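PDB 3VAS: putative adenosine kinase from Schistosoma mansoni, which catalyses the phosphorylation of adenosine to AMP as an adenosine kinase of the ribokinase (pfkB) family, and is captured here with adenosine bound. Local coordinates for residues Gly29-Pro33 with Phe187-Cys192; Ile56-Glu60 with Val153-Gly157; Tyr103-Ala109 with Val126-Ala132; Val181-Ala185 with Ile199-Ser203. All blocks are in the same frame, centred on the assembly; numbering follows the deposited sequence.

Interaction 1: residues Gly29-Pro33 with Phe187-Cys192; sequences GMGNP and FVINTC. With ADN (adenosine), chain C.
The side-chain amide of Asn32 is gripped from both ends, and through it the two segments join in holding the base of adenosine. Its OD1 accepts a bond from the hydroxyl of Thr191, OG1 lying 2.6 Å away and tilted only 16° from the carbonyl plane. Its ND2 donates to N1 of the adenine at 3.0 Å, with a nearly straight N-H···N angle of 166°, and makes a second, weak bond of 3.3 Å to the backbone O of Phe187. In this ribokinase-like fold the amide sits at the break within strand 27-40, beside the start of helix 189-205. Because OD1 is fixed by a donor, the flip of the amide is set, and ND2 must face the acceptors at N1 and Phe187 O. The Thr191 hydroxyl reaches OD1 from between its own backbone N and carbonyl carbon (chi1 54°). Phe187 adds a flat wall to the pocket: C6 of the base lies 3.4 Å above one face of its ring, displaced toward the rim. Farther from the ligand the contact turns apolar. CG2 of Val188 rests 3.6 Å from CA of Gly31, where the strand presents bare backbone. Met30, its chain bent at the thioether, carries its terminal methyl across to the other branch of the valine, CE lying 3.6 Å from CG1 of Val188.

Interaction 2: residues Ile56-Glu60 with Val153-Gly157; sequences IVLAE and VTYLG. With ADN (adenosine), chain C.
An apolar methyl and a hydroxyl converge on the same base nitrogen: CD1 of Ile56 lies 3.4 Å from OG1 of Thr154, and both come close to N7 of adenosine, the hydroxyl OG1 at 2.8 Å. Ile56 gets there by turning its ethyl arm away from a staggered position (chi2 -93°). Behind this pair the backbones run parallel, although the axes of the two short segments are inclined at 37°. Thr154 spans two residues of its neighbour, its N donating to Val57 O at 2.9 Å and its O receiving Ala59 N at 2.8 Å, both bonds almost straight. Such strands flanking the nucleoside are consistent with the small lid sheet of ribokinase-family enzymes, and strand 138-145 continues the pairing on the far side of strand 150-157. The face bearing Leu58 and Thr154 looks at the base. There CD2 of Leu58 meets CD1 of Leu156 at 4.1 Å, and both leucines also flank the exocyclic amine, Leu58 CD2 standing 3.5 Å from N6. On the opposite face Val57 and Val153 touch loosely through their CG2 methyls. Beyond the last bond, the methyl of Ala59 packs 4.0 Å from CG1 of Val153, while the ring of Tyr155 presents its edge to that same CB.

Interaction 3: residues Tyr103-Ala109 with Val126-Ala132; sequences YVGCIGA and VTEFQIA
Tyr103-Ala109 and Val126-Ala132 run side by side as parallel strands joined by five backbone hydrogen bonds, with one rung missing: Gly105 N stays 4.2 Å from Glu128 O, which instead accepts a bond from the His166 side chain. On one side of the gap Tyr103 bonds to Val126 O and Glu128 N. On the other, Gly105 O, the NH and O of Ile107, Gln130 and Ala132 restore the pattern. Phe129 lies at the interruption. Its CD1 approaches Gly105 O to 3.4 Å, the oxygen standing at the ring edge near its plane. The same ring is wedged between two side chains of the facing strand. Its CE1 comes up to the edge of Tyr103, 3.8 Å from CE2, the two planes inclined at 62° in an oblique pairing, and its CD1 meets the CG2 branch of Ile107 at 3.9 Å. Pro33 of strand 27-40 also touches all three of these residues. On the other face, SG of Cys106 lies 3.9 Å from CB of Ala132 and beside the aliphatic part of Gln130. With chi1 and chi2 both near 180°, that glutamine is extended, carrying its amide past the cysteine to Ser163, whose N bonds to OE1. Past the last backbone bond the strands part, and a water takes over, accepting from Ala109 N and donating to Ala132 O at 2.8 Å. Strand 101-107, helix 111-122 and strand 126-131 form a beta-alpha-beta unit, the repeating element of the ribokinase fold, and this contact pairs its two strands.

Interaction 4: residues Val181-Ala185 with Ile199-Ser203; sequences VYYIA and IAKHS
Ile199 lays its CG2 methyl over one face of the Tyr182 ring in a CH-pi contact, 4.0 Å from the centroid and 20° off the ring normal. Here the packing between strand 181-185 and the helix above it is close. The other half of the ring is met by Ser203, whose CB lies 3.6 Å from Tyr182 CE2. With CG placed beside its own backbone N (chi1 -51°), the tyrosine reaches across the helix, bringing its hydroxyl to the edge of the His202 imidazole. OH stands 3.0 Å from His202 CD2, near the plane of that ring, and the two side chains cross at about a right angle. The phenol is also held from outside the two segments: Val176 O and Lys208 NZ are both hydrogen-bonded to its oxygen, and the same lysine nitrogen is hydrogen-bonded to His202 NE2, so that one amine links the two polar ends. Toward the other end of the strand the contact slackens. Ile184 reaches Ile199 only through CD1, 4.4 Å from CG2. On its solvent side the helix sends Lys201 outward, well clear of the strand, while Ser203 stays buried. The segment axes come within 9.9 Å and run nearly antiparallel, at 152°. A helix packed in this way on the strand that precedes it belongs to a beta-alpha-beta unit, here strand 181-185, helix 189-205 and strand 209-213 of the ribokinase fold.

In the fold
Adenosine lies between interactions 1 and 2, whose centres are about 13 Å apart: one binds the N1 edge of the base, the other lines its N6 and N7 side, and they meet directly where Thr191 CG2 packs 3.7 Å from Leu156 CD1. Interaction 1 also ties the pocket to the parallel strands behind it. Gly29 O and Val104 N, 2.9 Å apart, join strand 27-40 to interaction 3, and Met30 SD lies 3.5 Å from Ile199 CD1 of interaction 4, which shares helix 189-205. Interactions 3 and 4, about 18 Å apart by centres, do not touch. Interaction 2 stands farthest from interaction 4, with about 24 Å between their centres.

Interaction 1: residues Gly29-Pro33 with Phe187-Cys192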
loop_
_atom_site.group_PDB
_atom_site.type_symbol
_atom_site.label_atom_id
_atom_site.label_comp_id
_atom_site.label_asym_id
_atom_site.label_seq_id
_atom_site.Cartn_x
_atom_site.Cartn_y
_atom_site.Cartn_z
ATOM N N GLY A 29 2.573 -10.871 -1.042
ATOM C CA GLY A 29 1.674 -9.781 -1.369
ATOM C C GLY A 29 0.921 -10.052 -2.660
ATOM O O GLY A 29 1.430 -10.734 -3.552
ATOM N N MET A 30 -0.303 -9.548 -2.754
ATOM C CA MET A 30 -1.005 -9.484 -4.036
ATOM C C MET A 30 -1.558 -8.078 -4.200
ATOM O O MET A 30 -1.987 -7.469 -3.226
ATOM C CB MET A 30 -2.122 -10.533 -4.145
ATOM C CG MET A 30 -3.276 -10.370 -3.156
ATOM S SD MET A 30 -4.743 -11.353 -3.587
ATOM C CE MET A 30 -5.571 -10.287 -4.744
ATOM N N GLY A 31 -1.530 -7.546 -5.419
ATOM C CA GLY A 31 -2.009 -6.190 -5.627
ATOM C C GLY A 31 -2.131 -5.718 -7.062
ATOM O O GLY A 31 -2.214 -6.517 -8.002
ATOM N N ASN A 32 -2.151 -4.398 -7.223
ATOM C CA ASN A 32 -2.248 -3.784 -8.537
ATOM C C ASN A 32 -0.890 -3.232 -8.974
ATOM O O ASN A 32 -0.435 -2.208 -8.466
ATOM C CB ASN A 32 -3.297 -2.665 -8.516
ATOM C CG ASN A 32 -4.588 -3.087 -7.825
ATOM O OD1 ASN A 32 -4.999 -4.245 -7.910
ATOM N ND2 ASN A 32 -5.229 -2.149 -7.135
ATOM N N PRO A 33 -0.221 -3.922 -9.906
ATOM C CA PRO A 33 1.074 -3.389 -10.345
ATOM C C PRO A 33 0.849 -2.292 -11.369
ATOM O O PRO A 33 0.217 -2.528 -12.403
ATOM C CB PRO A 33 1.769 -4.608 -10.959
ATOM C CG PRO A 33 0.665 -5.507 -11.385
ATOM C CD PRO A 33 -0.537 -5.223 -10.519
ATOM N N PHE A 187 -6.497 -1.007 -1.690
ATOM C CA PHE A 187 -6.663 -0.758 -3.120
ATOM C C PHE A 187 -7.110 -1.987 -3.910
ATOM O O PHE A 187 -7.719 -1.860 -4.972
ATOM C CB PHE A 187 -5.354 -0.248 -3.720
ATOM C CG PHE A 187 -5.041 1.187 -3.391
ATOM C CD1 PHE A 187 -3.783 1.545 -2.930
ATOM C CD2 PHE A 187 -5.990 2.182 -3.572
ATOM C CE1 PHE A 187 -3.484 2.863 -2.635
ATOM C CE2 PHE A 187 -5.694 3.501 -3.279
ATOM C CZ PHE A 187 -4.440 3.840 -2.811
ATOM N N VAL A 188 -6.798 -3.171 -3.395
ATOM C CA VAL A 188 -7.093 -4.418 -4.101
ATOM C C VAL A 188 -8.579 -4.789 -4.017
ATOM O O VAL A 188 -9.065 -5.638 -4.765
ATOM C CB VAL A 188 -6.189 -5.559 -3.592
ATOM C CG1 VAL A 188 -6.330 -6.805 -4.459
ATOM C CG2 VAL A 188 -4.743 -5.091 -3.592
ATOM N N ILE A 189 -9.302 -4.128 -3.117
ATOM C CA ILE A 189 -10.750 -4.281 -3.037
ATOM C C ILE A 189 -11.398 -4.020 -4.398
ATOM O O ILE A 189 -12.340 -4.718 -4.782
ATOM C CB ILE A 189 -11.355 -3.349 -1.958
ATOM C CG1 ILE A 189 -11.000 -3.865 -0.559
ATOM C CG2 ILE A 189 -12.866 -3.245 -2.109
ATOM C CD1 ILE A 189 -11.255 -2.871 0.559
ATOM N N ASN A 190 -10.867 -3.043 -5.137
ATOM C CA ASN A 190 -11.420 -2.666 -6.440
ATOM C C ASN A 190 -11.104 -3.649 -7.572
ATOM O O ASN A 190 -11.792 -3.670 -8.597
ATOM C CB ASN A 190 -10.933 -1.275 -6.861
ATOM C CG ASN A 190 -11.371 -0.177 -5.904
ATOM O OD1 ASN A 190 -10.578 0.693 -5.546
ATOM N ND2 ASN A 190 -12.637 -0.210 -5.491
ATOM N N THR A 191 -10.061 -4.452 -7.403
ATOM C CA THR A 191 -9.585 -5.276 -8.508
ATOM C C THR A 191 -9.845 -6.767 -8.318
ATOM O O THR A 191 -10.205 -7.462 -9.268
ATOM C CB THR A 191 -8.082 -5.042 -8.789
ATOM O OG1 THR A 191 -7.334 -5.232 -7.582
ATOM C CG2 THR A 191 -7.845 -3.625 -9.311
ATOM N N CYS A 192 -9.660 -7.263 -7.098
ATOM C CA CYS A 192 -9.836 -8.687 -6.843
ATOM C C CYS A 192 -10.185 -8.980 -5.389
ATOM O O CYS A 192 -9.422 -9.631 -4.674
ATOM C CB CYS A 192 -8.572 -9.453 -7.232
ATOM S SG CYS A 192 -8.787 -11.236 -7.262
HETATM O "O5'" ADN C . 1.320 5.325 -2.233
HETATM C "C5'" ADN C . 1.677 5.836 -3.516
HETATM C "C4'" ADN C . 1.514 4.787 -4.589
HETATM O "O4'" ADN C . 0.132 4.412 -4.695
HETATM C "C3'" ADN C . 1.941 5.191 -6.005
HETATM O "O3'" ADN C . 3.158 4.524 -6.346
HETATM C "C2'" ADN C . 0.802 4.668 -6.910
HETATM O "O2'" ADN C . 1.232 3.897 -8.010
HETATM C "C1'" ADN C . -0.049 3.833 -5.952
HETATM N N9 ADN C . -1.475 3.802 -6.276
HETATM C C8 ADN C . -2.235 4.826 -6.614
HETATM N N7 ADN C . -3.587 4.304 -6.878
HETATM C C5 ADN C . -3.563 2.892 -6.675
HETATM C C6 ADN C . -4.548 1.915 -6.788
HETATM N N6 ADN C . -5.882 2.284 -7.179
HETATM N N1 ADN C . -4.234 0.587 -6.530
HETATM C C2 ADN C . -2.962 0.230 -6.158
HETATM N N3 ADN C . -1.992 1.192 -6.043
HETATM C C4 ADN C . -2.320 2.544 -6.315
#

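Interaction 2: residues Ile56-Glu60 with Val153-Gly157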
loop_
_atom_site.group_PDB
_atom_site.type_symbol
_atom_site.label_atom_id
_atom_site.label_comp_id
_atom_site.label_asym_id
_atom_site.label_seq_id
_atom_site.Cartn_x
_atom_site.Cartn_y
_atom_site.Cartn_z
ATOM N N ILE A 56 -6.106 10.429 -4.016
ATOM C CA ILE A 56 -6.089 9.590 -5.200
ATOM C C ILE A 56 -7.529 9.299 -5.623
ATOM O O ILE A 56 -8.386 9.021 -4.788
ATOM C CB ILE A 56 -5.268 8.285 -4.969
ATOM C CG1 ILE A 56 -5.173 7.454 -6.257
ATOM C CG2 ILE A 56 -5.830 7.479 -3.806
ATOM C CD1 ILE A 56 -6.257 6.391 -6.426
ATOM N N VAL A 57 -7.794 9.401 -6.920
ATOM C CA VAL A 57 -9.082 9.002 -7.464
ATOM C C VAL A 57 -8.886 8.003 -8.600
ATOM O O VAL A 57 -7.862 8.024 -9.292
ATOM C CB VAL A 57 -9.910 10.213 -7.964
ATOM C CG1 VAL A 57 -10.165 11.179 -6.825
ATOM C CG2 VAL A 57 -9.210 10.923 -9.114
ATOM N N LEU A 58 -9.860 7.115 -8.771
ATOM C CA LEU A 58 -9.863 6.196 -9.895
ATOM C C LEU A 58 -10.450 6.928 -11.091
ATOM O O LEU A 58 -11.543 7.490 -10.999
ATOM C CB LEU A 58 -10.703 4.961 -9.568
ATOM C CG LEU A 58 -10.251 4.110 -8.374
ATOM C CD1 LEU A 58 -11.191 2.937 -8.154
ATOM C CD2 LEU A 58 -8.821 3.610 -8.554
ATOM N N ALA A 59 -9.724 6.924 -12.206
ATOM C CA ALA A 59 -10.153 7.613 -13.424
ATOM C C ALA A 59 -11.585 7.275 -13.831
ATOM O O ALA A 59 -11.960 6.107 -13.928
ATOM C CB ALA A 59 -9.200 7.317 -14.576
ATOM N N GLU A 60 -12.380 8.319 -14.035
ATOM C CA GLU A 60 -13.686 8.205 -14.663
ATOM C C GLU A 60 -13.528 8.787 -16.061
ATOM O O GLU A 60 -12.434 9.224 -16.428
ATOM C CB GLU A 60 -14.730 8.989 -13.876
ATOM C CG GLU A 60 -14.854 8.569 -12.417
ATOM C CD GLU A 60 -15.745 9.502 -11.614
ATOM O OE1 GLU A 60 -16.785 9.946 -12.152
ATOM O OE2 GLU A 60 -15.401 9.798 -10.448
ATOM N N VAL A 153 -4.231 10.324 -10.208
ATOM C CA VAL A 153 -5.363 9.782 -10.950
ATOM C C VAL A 153 -4.976 8.422 -11.521
ATOM O O VAL A 153 -4.082 8.320 -12.362
ATOM C CB VAL A 153 -5.819 10.720 -12.082
ATOM C CG1 VAL A 153 -7.092 10.179 -12.743
ATOM C CG2 VAL A 153 -6.049 12.125 -11.541
ATOM N N THR A 154 -5.654 7.380 -11.056
ATOM C CA THR A 154 -5.273 6.014 -11.378
ATOM C C THR A 154 -6.169 5.360 -12.424
ATOM O O THR A 154 -7.390 5.335 -12.278
ATOM C CB THR A 154 -5.291 5.135 -10.119
ATOM O OG1 THR A 154 -4.356 5.658 -9.171
ATOM C CG2 THR A 154 -4.916 3.701 -10.460
ATOM N N TYR A 155 -5.550 4.843 -13.479
ATOM C CA TYR A 155 -6.238 3.994 -14.447
ATOM C C TYR A 155 -5.776 2.557 -14.223
ATOM O O TYR A 155 -4.658 2.193 -14.581
ATOM C CB TYR A 155 -5.931 4.427 -15.885
ATOM C CG TYR A 155 -6.705 3.634 -16.922
ATOM C CD1 TYR A 155 -8.063 3.857 -17.118
ATOM C CD2 TYR A 155 -6.084 2.656 -17.690
ATOM C CE1 TYR A 155 -8.783 3.132 -18.049
ATOM C CE2 TYR A 155 -6.799 1.923 -18.631
ATOM C CZ TYR A 155 -8.147 2.170 -18.804
ATOM O OH TYR A 155 -8.872 1.455 -19.732
ATOM N N LEU A 156 -6.633 1.756 -13.607
ATOM C CA LEU A 156 -6.251 0.420 -13.163
ATOM C C LEU A 156 -5.867 -0.519 -14.304
ATOM O O LEU A 156 -4.962 -1.341 -14.147
ATOM C CB LEU A 156 -7.355 -0.196 -12.304
ATOM C CG LEU A 156 -7.448 0.398 -10.893
ATOM C CD1 LEU A 156 -8.654 -0.154 -10.140
ATOM C CD2 LEU A 156 -6.167 0.127 -10.128
ATOM N N GLY A 157 -6.551 -0.391 -15.439
ATOM C CA GLY A 157 -6.235 -1.168 -16.629
ATOM C C GLY A 157 -6.143 -2.664 -16.386
ATOM O O GLY A 157 -7.067 -3.273 -15.841
HETATM O "O5'" ADN C . 1.320 5.325 -2.233
HETATM C "C5'" ADN C . 1.677 5.836 -3.516
HETATM C "C4'" ADN C . 1.514 4.787 -4.589
HETATM O "O4'" ADN C . 0.132 4.412 -4.695
HETATM C "C3'" ADN C . 1.941 5.191 -6.005
HETATM O "O3'" ADN C . 3.158 4.524 -6.346
HETATM C "C2'" ADN C . 0.802 4.668 -6.910
HETATM O "O2'" ADN C . 1.232 3.897 -8.010
HETATM C "C1'" ADN C . -0.049 3.833 -5.952
HETATM N N9 ADN C . -1.475 3.802 -6.276
HETATM C C8 ADN C . -2.235 4.826 -6.614
HETATM N N7 ADN C . -3.587 4.304 -6.878
HETATM C C5 ADN C . -3.563 2.892 -6.675
HETATM C C6 ADN C . -4.548 1.915 -6.788
HETATM N N6 ADN C . -5.882 2.284 -7.179
HETATM N N1 ADN C . -4.234 0.587 -6.530
HETATM C C2 ADN C . -2.962 0.230 -6.158
HETATM N N3 ADN C . -1.992 1.192 -6.043
HETATM C C4 ADN C . -2.320 2.544 -6.315
#

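Interaction 3: residues Tyr103-Ala109 with Val126-Ala132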
loop_
_atom_site.group_PDB
_atom_site.type_symbol
_atom_site.label_atom_id
_atom_site.label_comp_id
_atom_site.label_asym_id
_atom_site.label_seq_id
_atom_site.Cartn_x
_atom_site.Cartn_y
_atom_site.Cartn_z
ATOM N N TYR A 103 5.136 -11.888 -4.760
ATOM C CA TYR A 103 4.120 -10.948 -5.220
ATOM C C TYR A 103 3.320 -11.481 -6.409
ATOM O O TYR A 103 3.880 -12.064 -7.341
ATOM C CB TYR A 103 4.750 -9.604 -5.584
ATOM C CG TYR A 103 3.756 -8.568 -6.079
ATOM C CD1 TYR A 103 3.051 -7.770 -5.182
ATOM C CD2 TYR A 103 3.534 -8.378 -7.440
ATOM C CE1 TYR A 103 2.151 -6.814 -5.627
ATOM C CE2 TYR A 103 2.636 -7.424 -7.901
ATOM C CZ TYR A 103 1.945 -6.644 -6.990
ATOM O OH TYR A 103 1.044 -5.696 -7.436
ATOM N N VAL A 104 2.010 -11.258 -6.359
ATOM C CA VAL A 104 1.094 -11.608 -7.439
ATOM C C VAL A 104 0.284 -10.382 -7.864
ATOM O O VAL A 104 -0.283 -9.680 -7.024
ATOM C CB VAL A 104 0.115 -12.715 -6.996
ATOM C CG1 VAL A 104 -1.013 -12.884 -8.012
ATOM C CG2 VAL A 104 0.858 -14.028 -6.769
ATOM N N GLY A 105 0.238 -10.123 -9.169
ATOM C CA GLY A 105 -0.561 -9.039 -9.713
ATOM C C GLY A 105 -0.814 -9.257 -11.194
ATOM O O GLY A 105 -0.240 -10.169 -11.794
ATOM N N CYS A 106 -1.661 -8.423 -11.793
ATOM C CA CYS A 106 -1.953 -8.553 -13.222
ATOM C C CYS A 106 -1.460 -7.371 -14.058
ATOM O O CYS A 106 -1.885 -6.229 -13.864
ATOM C CB CYS A 106 -3.452 -8.781 -13.462
ATOM S SG CYS A 106 -3.871 -9.160 -15.188
ATOM N N ILE A 107 -0.561 -7.660 -14.995
ATOM C CA ILE A 107 -0.071 -6.668 -15.942
ATOM C C ILE A 107 -0.559 -7.005 -17.353
ATOM O O ILE A 107 -1.075 -8.102 -17.596
ATOM C CB ILE A 107 1.471 -6.617 -15.967
ATOM C CG1 ILE A 107 2.045 -7.997 -16.312
ATOM C CG2 ILE A 107 2.031 -6.106 -14.631
ATOM C CD1 ILE A 107 3.553 -7.994 -16.579
ATOM N N GLY A 108 -0.391 -6.062 -18.279
ATOM C CA GLY A 108 -0.685 -6.309 -19.678
ATOM C C GLY A 108 0.525 -6.863 -20.416
ATOM O O GLY A 108 1.619 -6.942 -19.855
ATOM N N ALA A 109 0.330 -7.255 -21.673
ATOM C CA ALA A 109 1.427 -7.758 -22.495
ATOM C C ALA A 109 2.066 -6.615 -23.270
ATOM O O ALA A 109 2.069 -6.603 -24.500
ATOM C CB ALA A 109 0.933 -8.841 -23.451
ATOM N N VAL A 126 10.298 -12.755 -5.812
ATOM C CA VAL A 126 9.622 -13.796 -6.585
ATOM C C VAL A 126 8.225 -13.325 -6.992
ATOM O O VAL A 126 7.443 -12.883 -6.154
ATOM C CB VAL A 126 9.509 -15.125 -5.797
ATOM C CG1 VAL A 126 8.551 -16.085 -6.498
ATOM C CG2 VAL A 126 10.875 -15.769 -5.633
ATOM N N THR A 127 7.920 -13.407 -8.283
ATOM C CA THR A 127 6.615 -12.987 -8.774
ATOM C C THR A 127 5.922 -14.067 -9.596
ATOM O O THR A 127 6.567 -14.926 -10.194
ATOM C CB THR A 127 6.706 -11.708 -9.631
ATOM O OG1 THR A 127 7.535 -11.947 -10.776
ATOM C CG2 THR A 127 7.279 -10.558 -8.822
ATOM N N GLU A 128 4.595 -14.017 -9.600
ATOM C CA GLU A 128 3.792 -14.799 -10.529
ATOM C C GLU A 128 2.718 -13.887 -11.105
ATOM O O GLU A 128 1.592 -13.838 -10.607
ATOM C CB GLU A 128 3.163 -16.011 -9.839
ATOM C CG GLU A 128 4.137 -17.140 -9.539
ATOM C CD GLU A 128 4.633 -17.853 -10.793
ATOM O OE1 GLU A 128 3.994 -17.725 -11.861
ATOM O OE2 GLU A 128 5.665 -18.550 -10.706
ATOM N N PHE A 129 3.082 -13.147 -12.146
ATOM C CA PHE A 129 2.160 -12.199 -12.754
ATOM C C PHE A 129 1.120 -12.905 -13.601
ATOM O O PHE A 129 1.418 -13.878 -14.291
ATOM C CB PHE A 129 2.910 -11.188 -13.623
ATOM C CG PHE A 129 3.656 -10.150 -12.840
ATOM C CD1 PHE A 129 2.978 -9.098 -12.240
ATOM C CD2 PHE A 129 5.033 -10.221 -12.706
ATOM C CE1 PHE A 129 3.658 -8.137 -11.518
ATOM C CE2 PHE A 129 5.720 -9.262 -11.985
ATOM C CZ PHE A 129 5.033 -8.221 -11.390
ATOM N N GLN A 130 -0.108 -12.411 -13.531
ATOM C CA GLN A 130 -1.126 -12.786 -14.493
ATOM C C GLN A 130 -1.016 -11.788 -15.635
ATOM O O GLN A 130 -0.833 -10.591 -15.409
ATOM C CB GLN A 130 -2.514 -12.720 -13.860
ATOM C CG GLN A 130 -3.655 -13.067 -14.805
ATOM C CD GLN A 130 -5.006 -12.940 -14.135
ATOM O OE1 GLN A 130 -5.087 -12.800 -12.915
ATOM N NE2 GLN A 130 -6.073 -12.981 -14.926
ATOM N N ILE A 131 -1.085 -12.272 -16.864
ATOM C CA ILE A 131 -0.996 -11.369 -17.999
ATOM C C ILE A 131 -2.398 -11.181 -18.568
ATOM O O ILE A 131 -3.102 -12.156 -18.844
ATOM C CB ILE A 131 0.005 -11.866 -19.075
ATOM C CG1 ILE A 131 1.449 -11.519 -18.690
ATOM C CG2 ILE A 131 -0.275 -11.203 -20.407
ATOM C CD1 ILE A 131 1.978 -12.183 -17.435
ATOM N N ALA A 132 -2.814 -9.925 -18.704
ATOM C CA ALA A 132 -4.136 -9.618 -19.228
ATOM C C ALA A 132 -4.213 -9.895 -20.729
ATOM O O ALA A 132 -3.234 -9.716 -21.454
ATOM C CB ALA A 132 -4.499 -8.173 -18.934
HETATM O O HOH W 1 -2.504 -7.288 -22.622
#

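Interaction 4: residues Val181-Ala185 with Ile199-Ser203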
loop_
_atom_site.group_PDB
_atom_site.type_symbol
_atom_site.label_atom_id
_atom_site.label_comp_id
_atom_site.label_asym_id
_atom_site.label_seq_id
_atom_site.Cartn_x
_atom_site.Cartn_y
_atom_site.Cartn_z
ATOM N N VAL A 181 3.376 -14.444 6.486
ATOM C CA VAL A 181 3.012 -13.033 6.578
ATOM C C VAL A 181 2.418 -12.543 5.262
ATOM O O VAL A 181 2.970 -12.803 4.192
ATOM C CB VAL A 181 4.243 -12.163 6.914
ATOM C CG1 VAL A 181 3.873 -10.682 6.921
ATOM C CG2 VAL A 181 4.848 -12.581 8.252
ATOM N N TYR A 182 1.292 -11.840 5.339
ATOM C CA TYR A 182 0.680 -11.254 4.151
ATOM C C TYR A 182 0.559 -9.741 4.267
ATOM O O TYR A 182 0.299 -9.204 5.347
ATOM C CB TYR A 182 -0.699 -11.862 3.888
ATOM C CG TYR A 182 -0.700 -13.371 3.871
ATOM C CD1 TYR A 182 -0.316 -14.072 2.736
ATOM C CD2 TYR A 182 -1.075 -14.094 4.991
ATOM C CE1 TYR A 182 -0.310 -15.453 2.718
ATOM C CE2 TYR A 182 -1.069 -15.475 4.984
ATOM C CZ TYR A 182 -0.687 -16.149 3.845
ATOM O OH TYR A 182 -0.683 -17.526 3.834
ATOM N N TYR A 183 0.774 -9.056 3.150
ATOM C CA TYR A 183 0.475 -7.639 3.058
ATOM C C TYR A 183 -0.393 -7.385 1.834
ATOM O O TYR A 183 0.038 -7.625 0.706
ATOM C CB TYR A 183 1.750 -6.794 2.969
ATOM C CG TYR A 183 1.457 -5.308 2.930
ATOM C CD1 TYR A 183 1.234 -4.590 4.105
ATOM C CD2 TYR A 183 1.376 -4.624 1.721
ATOM C CE1 TYR A 183 0.951 -3.231 4.077
ATOM C CE2 TYR A 183 1.088 -3.267 1.681
ATOM C CZ TYR A 183 0.881 -2.575 2.860
ATOM O OH TYR A 183 0.608 -1.226 2.816
ATOM N N ILE A 184 -1.618 -6.917 2.057
ATOM C CA ILE A 184 -2.477 -6.488 0.959
ATOM C C ILE A 184 -3.091 -5.120 1.260
ATOM O O ILE A 184 -3.725 -4.924 2.301
ATOM C CB ILE A 184 -3.615 -7.489 0.674
ATOM C CG1 ILE A 184 -3.087 -8.922 0.578
ATOM C CG2 ILE A 184 -4.344 -7.110 -0.612
ATOM C CD1 ILE A 184 -4.183 -9.953 0.370
ATOM N N ALA A 185 -2.888 -4.174 0.349
ATOM C CA ALA A 185 -3.466 -2.839 0.485
ATOM C C ALA A 185 -4.962 -2.851 0.183
ATOM O O ALA A 185 -5.451 -3.708 -0.562
ATOM C CB ALA A 185 -2.752 -1.849 -0.431
ATOM N N ILE A 199 -7.419 -15.257 0.628
ATOM C CA ILE A 199 -6.125 -15.276 1.304
ATOM C C ILE A 199 -6.266 -14.881 2.775
ATOM O O ILE A 199 -5.635 -15.476 3.644
ATOM C CB ILE A 199 -5.095 -14.368 0.601
ATOM C CG1 ILE A 199 -4.730 -14.953 -0.764
ATOM C CG2 ILE A 199 -3.839 -14.212 1.452
ATOM C CD1 ILE A 199 -3.800 -14.080 -1.579
ATOM N N ALA A 200 -7.111 -13.890 3.049
ATOM C CA ALA A 200 -7.355 -13.447 4.418
ATOM C C ALA A 200 -7.925 -14.566 5.295
ATOM O O ALA A 200 -7.512 -14.740 6.441
ATOM C CB ALA A 200 -8.277 -12.233 4.431
ATOM N N LYS A 201 -8.875 -15.322 4.752
ATOM C CA LYS A 201 -9.444 -16.458 5.470
ATOM C C LYS A 201 -8.402 -17.549 5.713
ATOM O O LYS A 201 -8.376 -18.159 6.782
ATOM C CB LYS A 201 -10.648 -17.035 4.722
ATOM C CG LYS A 201 -11.834 -16.098 4.672
ATOM C CD LYS A 201 -12.962 -16.667 3.842
ATOM C CE LYS A 201 -14.133 -15.704 3.799
ATOM N NZ LYS A 201 -15.163 -16.146 2.823
ATOM N N HIS A 202 -7.553 -17.792 4.718
ATOM C CA HIS A 202 -6.470 -18.761 4.863
ATOM C C HIS A 202 -5.533 -18.358 6.000
ATOM O O HIS A 202 -5.129 -19.196 6.806
ATOM C CB HIS A 202 -5.686 -18.903 3.557
ATOM C CG HIS A 202 -4.409 -19.672 3.703
ATOM N ND1 HIS A 202 -4.346 -21.044 3.588
ATOM C CD2 HIS A 202 -3.146 -19.258 3.964
ATOM C CE1 HIS A 202 -3.099 -21.443 3.769
ATOM N NE2 HIS A 202 -2.351 -20.379 3.999
ATOM N N SER A 203 -5.199 -17.073 6.063
ATOM C CA SER A 203 -4.329 -16.554 7.115
ATOM C C SER A 203 -4.913 -16.785 8.509
ATOM O O SER A 203 -4.250 -17.349 9.379
ATOM C CB SER A 203 -4.044 -15.064 6.900
ATOM O OG SER A 203 -3.255 -14.529 7.955
#